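GphF (Cystobacter violaceus, PDB 6MFC) acts as a decarboxylase built on the GNAT acetyltransferase fold and probably helps to supply the starter unit for polyketide biosynthesis. Local coordinates at residues C40-P48 against G116-R124; G151-P159 against R180-L188. One frame throughout, in Å; residues are numbered along the deposited sequence.

Interaction 1: C40-P48 against G116-R124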
ATOM      1  N   CYS A  40      -3.507  10.835 -10.990  1.00 65.41           N
ATOM      2  CA  CYS A  40      -3.158   9.992 -12.129  1.00 67.56           C
ATOM      3  C   CYS A  40      -1.732  10.258 -12.589  1.00 76.45           C
ATOM      4  O   CYS A  40      -1.008   9.325 -12.959  1.00 72.93           O
ATOM      5  CB  CYS A  40      -4.143  10.219 -13.275  1.00 68.75           C
ATOM      6  SG  CYS A  40      -5.828   9.661 -12.939  1.00 80.13           S
ATOM      7  N   ALA A  41      -1.313  11.527 -12.579  1.00 78.46           N
ATOM      8  CA  ALA A  41       0.055  11.862 -12.964  1.00 75.34           C
ATOM      9  C   ALA A  41       1.061  11.262 -11.991  1.00 74.29           C
ATOM     10  O   ALA A  41       2.090  10.718 -12.407  1.00 76.40           O
ATOM     11  CB  ALA A  41       0.219  13.379 -13.042  1.00 83.08           C
ATOM     12  N   LEU A  42       0.783  11.359 -10.688  1.00 68.53           N
ATOM     13  CA  LEU A  42       1.645  10.720  -9.701  1.00 72.33           C
ATOM     14  C   LEU A  42       1.652   9.208  -9.881  1.00 81.30           C
ATOM     15  O   LEU A  42       2.688   8.556  -9.704  1.00 81.51           O
ATOM     16  CB  LEU A  42       1.189  11.090  -8.291  1.00 64.15           C
ATOM     17  CG  LEU A  42       1.952  10.421  -7.148  1.00 64.16           C
ATOM     18  CD1 LEU A  42       3.404  10.880  -7.132  1.00 61.14           C
ATOM     19  CD2 LEU A  42       1.280  10.697  -5.814  1.00 62.47           C
ATOM     20  N   GLU A  43       0.502   8.636 -10.244  1.00 86.55           N
ATOM     21  CA  GLU A  43       0.420   7.195 -10.455  1.00 84.31           C
ATOM     22  C   GLU A  43       1.283   6.757 -11.632  1.00 78.00           C
ATOM     23  O   GLU A  43       1.870   5.669 -11.608  1.00 78.14           O
ATOM     24  CB  GLU A  43      -1.038   6.783 -10.673  1.00 86.20           C
ATOM     25  CG  GLU A  43      -1.275   5.283 -10.746  1.00 84.61           C
ATOM     26  CD  GLU A  43      -1.354   4.632  -9.378  1.00 82.39           C
ATOM     27  OE1 GLU A  43      -1.039   5.303  -8.372  1.00 77.55           O
ATOM     28  OE2 GLU A  43      -1.741   3.448  -9.312  1.00 81.77           O
ATOM     29  N   ALA A  44       1.379   7.594 -12.668  1.00 76.92           N
ATOM     30  CA  ALA A  44       2.142   7.213 -13.851  1.00 73.97           C
ATOM     31  C   ALA A  44       3.644   7.279 -13.604  1.00 76.60           C
ATOM     32  O   ALA A  44       4.404   6.511 -14.204  1.00 82.09           O
ATOM     33  CB  ALA A  44       1.758   8.098 -15.034  1.00 71.20           C
ATOM     34  N   ARG A  45       4.089   8.188 -12.735  1.00 73.70           N
ATOM     35  CA  ARG A  45       5.507   8.280 -12.407  1.00 82.59           C
ATOM     36  C   ARG A  45       5.947   7.178 -11.452  1.00 85.88           C
ATOM     37  O   ARG A  45       7.103   6.744 -11.506  1.00 95.74           O
ATOM     38  CB  ARG A  45       5.823   9.648 -11.800  1.00 77.38           C
ATOM     39  CG  ARG A  45       5.733  10.799 -12.782  1.00 79.52           C
ATOM     40  CD  ARG A  45       5.879  12.139 -12.076  1.00 84.52           C
ATOM     41  NE  ARG A  45       6.868  12.993 -12.728  1.00 89.88           N
ATOM     42  CZ  ARG A  45       8.125  13.125 -12.318  1.00 98.15           C
ATOM     43  NH1 ARG A  45       8.550  12.464 -11.250  1.00 96.22           N
ATOM     44  NH2 ARG A  45       8.958  13.923 -12.972  1.00111.85           N
ATOM     45  N   CYS A  46       5.053   6.713 -10.578  1.00 70.89           N
ATOM     46  CA  CYS A  46       5.457   5.734  -9.577  1.00 65.00           C
ATOM     47  C   CYS A  46       5.392   4.304 -10.097  1.00 69.25           C
ATOM     48  O   CYS A  46       6.130   3.442  -9.607  1.00 70.55           O
ATOM     49  CB  CYS A  46       4.591   5.876  -8.329  1.00 63.66           C
ATOM     50  SG  CYS A  46       4.739   7.474  -7.502  1.00 66.76           S
ATOM     51  N   TRP A  47       4.541   4.030 -11.086  1.00 69.39           N
ATOM     52  CA  TRP A  47       4.324   2.663 -11.527  1.00 69.60           C
ATOM     53  C   TRP A  47       4.405   2.557 -13.043  1.00 73.26           C
ATOM     54  O   TRP A  47       3.989   3.478 -13.758  1.00 68.85           O
ATOM     55  CB  TRP A  47       2.957   2.151 -11.054  1.00 69.23           C
ATOM     56  CG  TRP A  47       2.789   2.196  -9.574  1.00 75.42           C
ATOM     57  CD1 TRP A  47       2.227   3.201  -8.842  1.00 72.67           C
ATOM     58  CD2 TRP A  47       3.190   1.191  -8.639  1.00 88.65           C
ATOM     59  NE1 TRP A  47       2.252   2.881  -7.506  1.00 80.41           N
ATOM     60  CE2 TRP A  47       2.839   1.651  -7.355  1.00 93.43           C
ATOM     61  CE3 TRP A  47       3.813  -0.055  -8.762  1.00 96.64           C
ATOM     62  CZ2 TRP A  47       3.088   0.909  -6.202  1.00105.87           C
ATOM     63  CZ3 TRP A  47       4.060  -0.791  -7.617  1.00103.66           C
ATOM     64  CH2 TRP A  47       3.698  -0.306  -6.354  1.00106.66           C
ATOM     65  N   PRO A  48       4.936   1.452 -13.560  1.00 77.37           N
ATOM     66  CA  PRO A  48       4.846   1.195 -15.000  1.00 80.94           C
ATOM     67  C   PRO A  48       3.416   0.870 -15.401  1.00 92.36           C
ATOM     68  O   PRO A  48       2.565   0.549 -14.568  1.00102.06           O
ATOM     69  CB  PRO A  48       5.772  -0.008 -15.206  1.00 75.98           C
ATOM     70  CG  PRO A  48       5.786  -0.692 -13.881  1.00 72.39           C
ATOM     71  CD  PRO A  48       5.669   0.391 -12.848  1.00 66.25           C
ATOM     72  N   GLY A 116      -2.914   1.883  -1.307  1.00 68.48           N
ATOM     73  CA  GLY A 116      -1.753   2.393  -2.005  1.00 70.02           C
ATOM     74  C   GLY A 116      -1.039   3.498  -1.259  1.00 72.03           C
ATOM     75  O   GLY A 116      -1.651   4.237  -0.482  1.00 63.78           O
ATOM     76  N   LEU A 117       0.270   3.609  -1.481  1.00 76.71           N
ATOM     77  CA  LEU A 117       1.079   4.694  -0.926  1.00 71.05           C
ATOM     78  C   LEU A 117       2.142   5.018  -1.971  1.00 75.51           C
ATOM     79  O   LEU A 117       3.113   4.273  -2.130  1.00 80.84           O
ATOM     80  CB  LEU A 117       1.698   4.306   0.413  1.00 66.83           C
ATOM     81  CG  LEU A 117       2.527   5.360   1.155  1.00 79.28           C
ATOM     82  CD1 LEU A 117       2.351   5.206   2.656  1.00 82.86           C
ATOM     83  CD2 LEU A 117       4.003   5.267   0.794  1.00 83.77           C
ATOM     84  N   ASN A 118       1.943   6.117  -2.693  1.00 76.52           N
ATOM     85  CA  ASN A 118       2.836   6.528  -3.767  1.00 75.40           C
ATOM     86  C   ASN A 118       3.599   7.775  -3.350  1.00 78.07           C
ATOM     87  O   ASN A 118       3.017   8.708  -2.785  1.00 70.30           O
ATOM     88  CB  ASN A 118       2.059   6.797  -5.057  1.00 71.19           C
ATOM     89  CG  ASN A 118       1.308   5.580  -5.549  1.00 84.40           C
ATOM     90  OD1 ASN A 118       1.756   4.447  -5.373  1.00 97.05           O
ATOM     91  ND2 ASN A 118       0.157   5.807  -6.174  1.00 86.84           N
ATOM     92  N   VAL A 119       4.902   7.780  -3.618  1.00 79.91           N
ATOM     93  CA  VAL A 119       5.748   8.953  -3.451  1.00 76.23           C
ATOM     94  C   VAL A 119       6.521   9.145  -4.747  1.00 81.33           C
ATOM     95  O   VAL A 119       7.063   8.179  -5.296  1.00 77.10           O
ATOM     96  CB  VAL A 119       6.709   8.812  -2.256  1.00 75.30           C
ATOM     97  CG1 VAL A 119       7.524  10.085  -2.084  1.00 66.36           C
ATOM     98  CG2 VAL A 119       5.935   8.493  -0.986  1.00 75.72           C
ATOM     99  N   ASP A 120       6.556  10.381  -5.238  1.00 86.71           N
ATOM    100  CA  ASP A 120       7.183  10.661  -6.523  1.00 86.51           C
ATOM    101  C   ASP A 120       8.642  10.214  -6.497  1.00 88.98           C
ATOM    102  O   ASP A 120       9.356  10.503  -5.527  1.00 94.80           O
ATOM    103  CB  ASP A 120       7.085  12.152  -6.845  1.00 90.84           C
ATOM    104  CG  ASP A 120       7.438  12.467  -8.290  1.00102.75           C
ATOM    105  OD1 ASP A 120       8.577  12.177  -8.714  1.00107.95           O
ATOM    106  OD2 ASP A 120       6.570  13.007  -9.008  1.00105.53           O
ATOM    107  N   PRO A 121       9.114   9.496  -7.520  1.00 91.68           N
ATOM    108  CA  PRO A 121      10.513   9.038  -7.515  1.00 96.72           C
ATOM    109  C   PRO A 121      11.532  10.164  -7.463  1.00101.42           C
ATOM    110  O   PRO A 121      12.687   9.913  -7.102  1.00113.47           O
ATOM    111  CB  PRO A 121      10.627   8.245  -8.824  1.00 98.82           C
ATOM    112  CG  PRO A 121       9.228   7.823  -9.132  1.00 99.12           C
ATOM    113  CD  PRO A 121       8.354   8.946  -8.655  1.00 95.07           C
ATOM    114  N   ALA A 122      11.148  11.392  -7.810  1.00 96.30           N
ATOM    115  CA  ALA A 122      12.073  12.516  -7.764  1.00 93.39           C
ATOM    116  C   ALA A 122      12.247  13.090  -6.363  1.00101.84           C
ATOM    117  O   ALA A 122      13.132  13.929  -6.165  1.00114.10           O
ATOM    118  CB  ALA A 122      11.606  13.621  -8.713  1.00 91.55           C
ATOM    119  N   VAL A 123      11.436  12.665  -5.395  1.00100.46           N
ATOM    120  CA  VAL A 123      11.508  13.204  -4.041  1.00108.33           C
ATOM    121  C   VAL A 123      11.768  12.075  -3.052  1.00114.30           C
ATOM    122  O   VAL A 123      11.210  12.057  -1.950  1.00112.25           O
ATOM    123  CB  VAL A 123      10.219  13.966  -3.676  1.00106.63           C
ATOM    124  CG1 VAL A 123      10.512  15.053  -2.654  1.00110.01           C
ATOM    125  CG2 VAL A 123       9.572  14.557  -4.919  1.00109.90           C
ATOM    126  N   ARG A 124      12.619  11.121  -3.437  1.00120.22           N
ATOM    127  CA  ARG A 124      12.908   9.996  -2.553  1.00124.30           C
ATOM    128  C   ARG A 124      13.866  10.379  -1.434  1.00121.82           C
ATOM    129  O   ARG A 124      13.780   9.823  -0.333  1.00120.55           O
ATOM    130  CB  ARG A 124      13.476   8.821  -3.354  1.00128.57           C
ATOM    131  CG  ARG A 124      12.494   8.211  -4.341  1.00124.07           C
ATOM    132  CD  ARG A 124      11.144   7.955  -3.687  1.00116.55           C
ATOM    133  NE  ARG A 124      10.179   7.393  -4.627  1.00120.05           N
ATOM    134  CZ  ARG A 124       9.779   6.127  -4.624  1.00126.27           C
ATOM    135  NH1 ARG A 124      10.254   5.279  -3.720  1.00127.08           N
ATOM    136  NH2 ARG A 124       8.896   5.707  -5.521  1.00127.02           N
TER
HETATM  137  O   HOH W   1      -2.095   3.617  -6.082  1.00 73.28           O
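Asn118 turns both ends of its amide to Glu43 of helix 36-46 and to Trp47 just beyond its end. Its OD1 accepts from Trp47 NE1 at 2.7 Å, a nearly straight bond (164°). The acceptor lies at the edge of the indole, almost in the ring plane, whereas the donor stands 49° out of the amide plane and so misses a lone pair. Asn118 ND2 lies 2.6 Å from Glu43 OE1 and donates to a water at 3.1 Å. Beyond the strand end, Arg45 NH1 and Asp120 OD1 form a salt bridge of 2.6 Å, reached at the edge of the guanidinium.

Sulfur and methyls fill the gap between these polar ends. Cys46 SG packs 3.7 Å from Asn118 CB, a small group where the backbones draw near, and Leu42 puts CD1 alongside Asp120 N at 3.7 Å while CD2 borders Asn118. Pro121 rests its ring against the backbone carbonyl of Arg45.

Several features aim the groups. Asn118 CG sits beside its own backbone N (chi1 -60°), sending the amide out to Trp47 and Glu43, and strand 77-87 holds the Asn118 backbone through Ala81. Glu43 bends at chi2 to bring its carboxylate up to the amide, with OE2 accepting from Ala53 N; a bound glycerol nearby may mark a pocket. Asp120 OD1 also accepts from Ala122 N at 2.8 Å through its anti lone pair, an Asx turn that steadies the carboxylate for Arg45.

The polar ties between strand and helix, which meet at roughly a right angle, are thus an amide and an ion pair, with Cys46 and Leu42 packed between them. A buried asparagine suits this place because it can accept and donate at once, and the salt bridge ties the turn after the strand to the helix end.

Interaction 2: G151-P159 against R180-L188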
ATOM      1  N   GLY A 151      -2.448  -4.227   4.816  1.00 78.76           N
ATOM      2  CA  GLY A 151      -2.312  -4.019   3.387  1.00 76.92           C
ATOM      3  C   GLY A 151      -1.630  -5.210   2.755  1.00 79.04           C
ATOM      4  O   GLY A 151      -1.055  -6.062   3.437  1.00 87.81           O
ATOM      5  N   VAL A 152      -1.709  -5.259   1.432  1.00 67.73           N
ATOM      6  CA  VAL A 152      -1.076  -6.305   0.641  1.00 72.48           C
ATOM      7  C   VAL A 152       0.120  -5.668  -0.055  1.00 78.95           C
ATOM      8  O   VAL A 152      -0.024  -5.002  -1.085  1.00 98.62           O
ATOM      9  CB  VAL A 152      -2.046  -6.938  -0.363  1.00 73.00           C
ATOM     10  CG1 VAL A 152      -1.335  -7.991  -1.194  1.00 75.68           C
ATOM     11  CG2 VAL A 152      -3.234  -7.545   0.366  1.00 74.39           C
ATOM     12  N   SER A 153       1.307  -5.868   0.512  1.00 67.72           N
ATOM     13  CA  SER A 153       2.528  -5.287  -0.027  1.00 73.38           C
ATOM     14  C   SER A 153       3.059  -6.167  -1.159  1.00 78.33           C
ATOM     15  O   SER A 153       2.376  -7.065  -1.658  1.00 80.37           O
ATOM     16  CB  SER A 153       3.555  -5.096   1.087  1.00 77.93           C
ATOM     17  OG  SER A 153       4.758  -4.542   0.586  1.00 84.24           O
ATOM     18  N   ARG A 154       4.298  -5.916  -1.578  1.00 79.97           N
ATOM     19  CA  ARG A 154       4.909  -6.656  -2.670  1.00 80.95           C
ATOM     20  C   ARG A 154       6.424  -6.601  -2.506  1.00 77.45           C
ATOM     21  O   ARG A 154       6.948  -5.938  -1.606  1.00 82.79           O
ATOM     22  CB  ARG A 154       4.461  -6.101  -4.028  1.00 76.71           C
ATOM     23  CG  ARG A 154       4.769  -4.624  -4.229  1.00 83.61           C
ATOM     24  CD  ARG A 154       4.285  -4.136  -5.586  1.00 87.26           C
ATOM     25  NE  ARG A 154       4.865  -4.902  -6.686  1.00 86.08           N
ATOM     26  CZ  ARG A 154       6.011  -4.597  -7.286  1.00 86.77           C
ATOM     27  NH1 ARG A 154       6.705  -3.538  -6.895  1.00 90.73           N
ATOM     28  NH2 ARG A 154       6.461  -5.351  -8.279  1.00 88.43           N
ATOM     29  N   CYS A 155       7.127  -7.314  -3.381  1.00 85.04           N
ATOM     30  CA  CYS A 155       8.582  -7.368  -3.369  1.00 96.19           C
ATOM     31  C   CYS A 155       9.120  -6.694  -4.623  1.00 99.10           C
ATOM     32  O   CYS A 155       8.639  -6.956  -5.730  1.00107.81           O
ATOM     33  CB  CYS A 155       9.079  -8.813  -3.282  1.00 96.08           C
ATOM     34  SG  CYS A 155       8.741  -9.615  -1.700  1.00 93.84           S
ATOM     35  N   GLY A 156      10.119  -5.831  -4.445  1.00 83.49           N
ATOM     36  CA  GLY A 156      10.673  -5.079  -5.551  1.00 88.10           C
ATOM     37  C   GLY A 156      11.895  -5.709  -6.188  1.00 96.32           C
ATOM     38  O   GLY A 156      12.251  -5.365  -7.319  1.00 99.64           O
ATOM     39  N   ASP A 157      12.548  -6.629  -5.481  1.00 99.55           N
ATOM     40  CA  ASP A 157      13.764  -7.278  -5.962  1.00101.35           C
ATOM     41  C   ASP A 157      13.702  -8.780  -5.717  1.00101.83           C
ATOM     42  O   ASP A 157      14.632  -9.392  -5.188  1.00111.66           O
ATOM     43  CB  ASP A 157      14.998  -6.669  -5.302  1.00113.35           C
ATOM     44  CG  ASP A 157      16.289  -7.084  -5.981  1.00128.60           C
ATOM     45  OD1 ASP A 157      16.228  -7.604  -7.115  1.00133.21           O
ATOM     46  OD2 ASP A 157      17.364  -6.894  -5.376  1.00134.75           O
ATOM     47  N   TYR A 158      12.588  -9.399  -6.096  1.00 92.70           N
ATOM     48  CA  TYR A 158      12.485 -10.850  -6.008  1.00 84.07           C
ATOM     49  C   TYR A 158      13.093 -11.559  -7.219  1.00 89.85           C
ATOM     50  O   TYR A 158      13.743 -12.597  -7.039  1.00 95.61           O
ATOM     51  CB  TYR A 158      11.033 -11.299  -5.831  1.00 82.91           C
ATOM     52  CG  TYR A 158      10.894 -12.804  -5.883  1.00 87.63           C
ATOM     53  CD1 TYR A 158      11.470 -13.604  -4.906  1.00 87.06           C
ATOM     54  CD2 TYR A 158      10.211 -13.427  -6.920  1.00 86.75           C
ATOM     55  CE1 TYR A 158      11.363 -14.978  -4.950  1.00 83.96           C
ATOM     56  CE2 TYR A 158      10.097 -14.804  -6.972  1.00 87.96           C
ATOM     57  CZ  TYR A 158      10.675 -15.573  -5.983  1.00 90.23           C
ATOM     58  OH  TYR A 158      10.569 -16.945  -6.025  1.00 97.90           O
ATOM     59  N   PRO A 159      12.898 -11.072  -8.458  1.00 95.32           N
ATOM     60  CA  PRO A 159      13.494 -11.770  -9.613  1.00 99.50           C
ATOM     61  C   PRO A 159      14.981 -12.055  -9.486  1.00106.22           C
ATOM     62  O   PRO A 159      15.451 -13.065 -10.025  1.00110.56           O
ATOM     63  CB  PRO A 159      13.203 -10.814 -10.776  1.00 95.84           C
ATOM     64  CG  PRO A 159      11.927 -10.187 -10.404  1.00 91.96           C
ATOM     65  CD  PRO A 159      11.973 -10.011  -8.907  1.00 93.72           C
ATOM     66  N   ARG A 180      16.504  -8.012   3.836  1.00103.90           N
ATOM     67  CA  ARG A 180      15.073  -7.949   3.579  1.00 99.86           C
ATOM     68  C   ARG A 180      14.791  -7.134   2.321  1.00102.52           C
ATOM     69  O   ARG A 180      15.577  -6.269   1.925  1.00112.11           O
ATOM     70  CB  ARG A 180      14.343  -7.336   4.776  1.00103.40           C
ATOM     71  CG  ARG A 180      14.982  -6.058   5.290  1.00121.46           C
ATOM     72  CD  ARG A 180      14.083  -5.318   6.267  1.00132.44           C
ATOM     73  NE  ARG A 180      13.703  -6.134   7.417  1.00141.39           N
ATOM     74  CZ  ARG A 180      13.158  -5.646   8.528  1.00145.70           C
ATOM     75  NH1 ARG A 180      12.936  -4.343   8.641  1.00149.30           N
ATOM     76  NH2 ARG A 180      12.841  -6.457   9.527  1.00144.37           N
ATOM     77  N   ASP A 181      13.659  -7.424   1.691  1.00 98.81           N
ATOM     78  CA  ASP A 181      13.282  -6.702   0.486  1.00 97.11           C
ATOM     79  C   ASP A 181      12.972  -5.245   0.827  1.00 99.10           C
ATOM     80  O   ASP A 181      12.296  -4.971   1.825  1.00102.82           O
ATOM     81  CB  ASP A 181      12.075  -7.362  -0.181  1.00 92.48           C
ATOM     82  CG  ASP A 181      11.645  -6.647  -1.449  1.00 92.64           C
ATOM     83  OD1 ASP A 181      10.952  -5.614  -1.344  1.00 91.44           O
ATOM     84  OD2 ASP A 181      12.012  -7.114  -2.549  1.00 93.32           O
ATOM     85  N   PRO A 182      13.461  -4.293   0.027  1.00102.29           N
ATOM     86  CA  PRO A 182      13.246  -2.874   0.363  1.00 90.99           C
ATOM     87  C   PRO A 182      11.782  -2.483   0.442  1.00 91.44           C
ATOM     88  O   PRO A 182      11.397  -1.713   1.331  1.00 90.82           O
ATOM     89  CB  PRO A 182      13.969  -2.135  -0.773  1.00 95.32           C
ATOM     90  CG  PRO A 182      14.951  -3.124  -1.312  1.00 99.84           C
ATOM     91  CD  PRO A 182      14.301  -4.462  -1.170  1.00 96.21           C
ATOM     92  N   VAL A 183      10.950  -2.997  -0.468  1.00 91.19           N
ATOM     93  CA  VAL A 183       9.532  -2.653  -0.450  1.00 81.27           C
ATOM     94  C   VAL A 183       8.842  -3.268   0.762  1.00 87.69           C
ATOM     95  O   VAL A 183       7.925  -2.666   1.333  1.00 89.10           O
ATOM     96  CB  VAL A 183       8.866  -3.090  -1.768  1.00 75.57           C
ATOM     97  CG1 VAL A 183       7.476  -2.491  -1.884  1.00 74.58           C
ATOM     98  CG2 VAL A 183       9.729  -2.688  -2.954  1.00 79.26           C
ATOM     99  N   LEU A 184       9.262  -4.464   1.177  1.00 95.75           N
ATOM    100  CA  LEU A 184       8.689  -5.068   2.375  1.00 95.71           C
ATOM    101  C   LEU A 184       9.302  -4.485   3.643  1.00 95.43           C
ATOM    102  O   LEU A 184       8.585  -4.224   4.616  1.00 90.17           O
ATOM    103  CB  LEU A 184       8.871  -6.586   2.341  1.00 90.58           C
ATOM    104  CG  LEU A 184       7.624  -7.373   1.938  1.00 81.36           C
ATOM    105  CD1 LEU A 184       7.891  -8.869   1.970  1.00 84.80           C
ATOM    106  CD2 LEU A 184       6.461  -7.011   2.852  1.00 78.07           C
ATOM    107  N   GLY A 185      10.620  -4.269   3.648  1.00 99.76           N
ATOM    108  CA  GLY A 185      11.273  -3.654   4.790  1.00103.06           C
ATOM    109  C   GLY A 185      10.742  -2.278   5.132  1.00101.54           C
ATOM    110  O   GLY A 185      10.953  -1.801   6.253  1.00104.12           O
ATOM    111  N   PHE A 186      10.064  -1.626   4.184  1.00 94.69           N
ATOM    112  CA  PHE A 186       9.402  -0.359   4.477  1.00 86.38           C
ATOM    113  C   PHE A 186       8.337  -0.533   5.552  1.00 81.29           C
ATOM    114  O   PHE A 186       8.246   0.273   6.486  1.00 76.98           O
ATOM    115  CB  PHE A 186       8.792   0.214   3.195  1.00 82.22           C
ATOM    116  CG  PHE A 186       8.007   1.478   3.404  1.00 82.82           C
ATOM    117  CD1 PHE A 186       8.649   2.664   3.721  1.00 92.92           C
ATOM    118  CD2 PHE A 186       6.630   1.486   3.266  1.00 83.33           C
ATOM    119  CE1 PHE A 186       7.931   3.829   3.909  1.00 95.38           C
ATOM    120  CE2 PHE A 186       5.907   2.649   3.450  1.00 89.08           C
ATOM    121  CZ  PHE A 186       6.557   3.823   3.773  1.00 93.27           C
ATOM    122  N   HIS A 187       7.529  -1.589   5.446  1.00 85.23           N
ATOM    123  CA  HIS A 187       6.518  -1.851   6.464  1.00 83.98           C
ATOM    124  C   HIS A 187       7.102  -2.613   7.647  1.00 91.35           C
ATOM    125  O   HIS A 187       6.764  -2.322   8.800  1.00101.72           O
ATOM    126  CB  HIS A 187       5.347  -2.622   5.857  1.00 80.05           C
ATOM    127  CG  HIS A 187       4.579  -1.845   4.835  1.00 84.71           C
ATOM    128  ND1 HIS A 187       3.587  -0.950   5.172  1.00 87.54           N
ATOM    129  CD2 HIS A 187       4.656  -1.830   3.483  1.00 87.93           C
ATOM    130  CE1 HIS A 187       3.085  -0.416   4.072  1.00 86.27           C
ATOM    131  NE2 HIS A 187       3.716  -0.934   3.033  1.00 87.69           N
ATOM    132  N   LEU A 188       7.976  -3.587   7.381  1.00 92.46           N
ATOM    133  CA  LEU A 188       8.626  -4.315   8.466  1.00 95.11           C
ATOM    134  C   LEU A 188       9.450  -3.377   9.339  1.00 91.09           C
ATOM    135  O   LEU A 188       9.495  -3.536  10.565  1.00 97.92           O
ATOM    136  CB  LEU A 188       9.508  -5.427   7.901  1.00 78.79           C
ATOM    137  CG  LEU A 188       8.851  -6.459   6.982  1.00 88.10           C
ATOM    138  CD1 LEU A 188       9.901  -7.379   6.376  1.00 88.27           C
ATOM    139  CD2 LEU A 188       7.799  -7.261   7.730  1.00 79.63           C
TER
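Asp181 takes the N-H groups of Gly156 and Asp157 from the facing loop, and those of Val183 and Leu184 from its own helix. OD2 accepts from Asp157 N at 3.0 Å through its syn lone pair, with an angle of 161° at the hydrogen, and also binds Tyr171 OH. Gly156 N adds weak bonds to both oxygens. Asp181 OD1 accepts from Leu184 N at 3.2 Å on its anti lone pair, and more weakly from Val183 N. With CG opposite the backbone N (chi1 -180°), the short aspartate side chain folds over the helix start and still reaches across. On this tight, buried side Cys155 CB lies 3.5 Å from Asp181 OD2, while Cys155 SG packs on Leu184 CD1 at 3.8 Å. Leu184 is backed by Val213 and Val215.

The other flank is more open to solvent. Gly156, lacking a side chain, lets Val183 CG2 come to 3.5 Å from its N, and a glycerol lies near Val183. Arg154 offers its carbonyl to Val183 CB, but its guanidinium is drawn off to a salt bridge with Asp205. Ser153 and His187 touch lightly, OG to CD2 at 4.0 Å; the His187 ring spends its ND1 on His217.

Asp181 is a classic N-cap: its carboxylate caps helix 182-190 while pinning the loop that leaves strand 148-153, in the C-terminal half of a GNAT-like sheet.

How the interactions relate
Both contacts pack a helix against the end of a sheet strand. Strands 111-119 and 148-153 are neighbouring and parallel, and probably correspond to the splayed pair whose cleft receives acyl-CoA in GNAT enzymes. Interaction 1 spends side chains on side chains and runs from buried Asn118 out to an ion pair with exposed Arg45; interaction 2 relies on one buried carboxylate gripping backbone N-H groups, with only Gly156 fully exposed among its touching residues. They meet where Trp47 CZ3 lies 3.9 Å from Arg154 NH1, and where Leu117 CD2 is 4.2 Å from Phe186 CZ. Pentaethylene glycol, probably from the crystallisation liquor, is bound near Trp47 and near His187 and may mark a pocket.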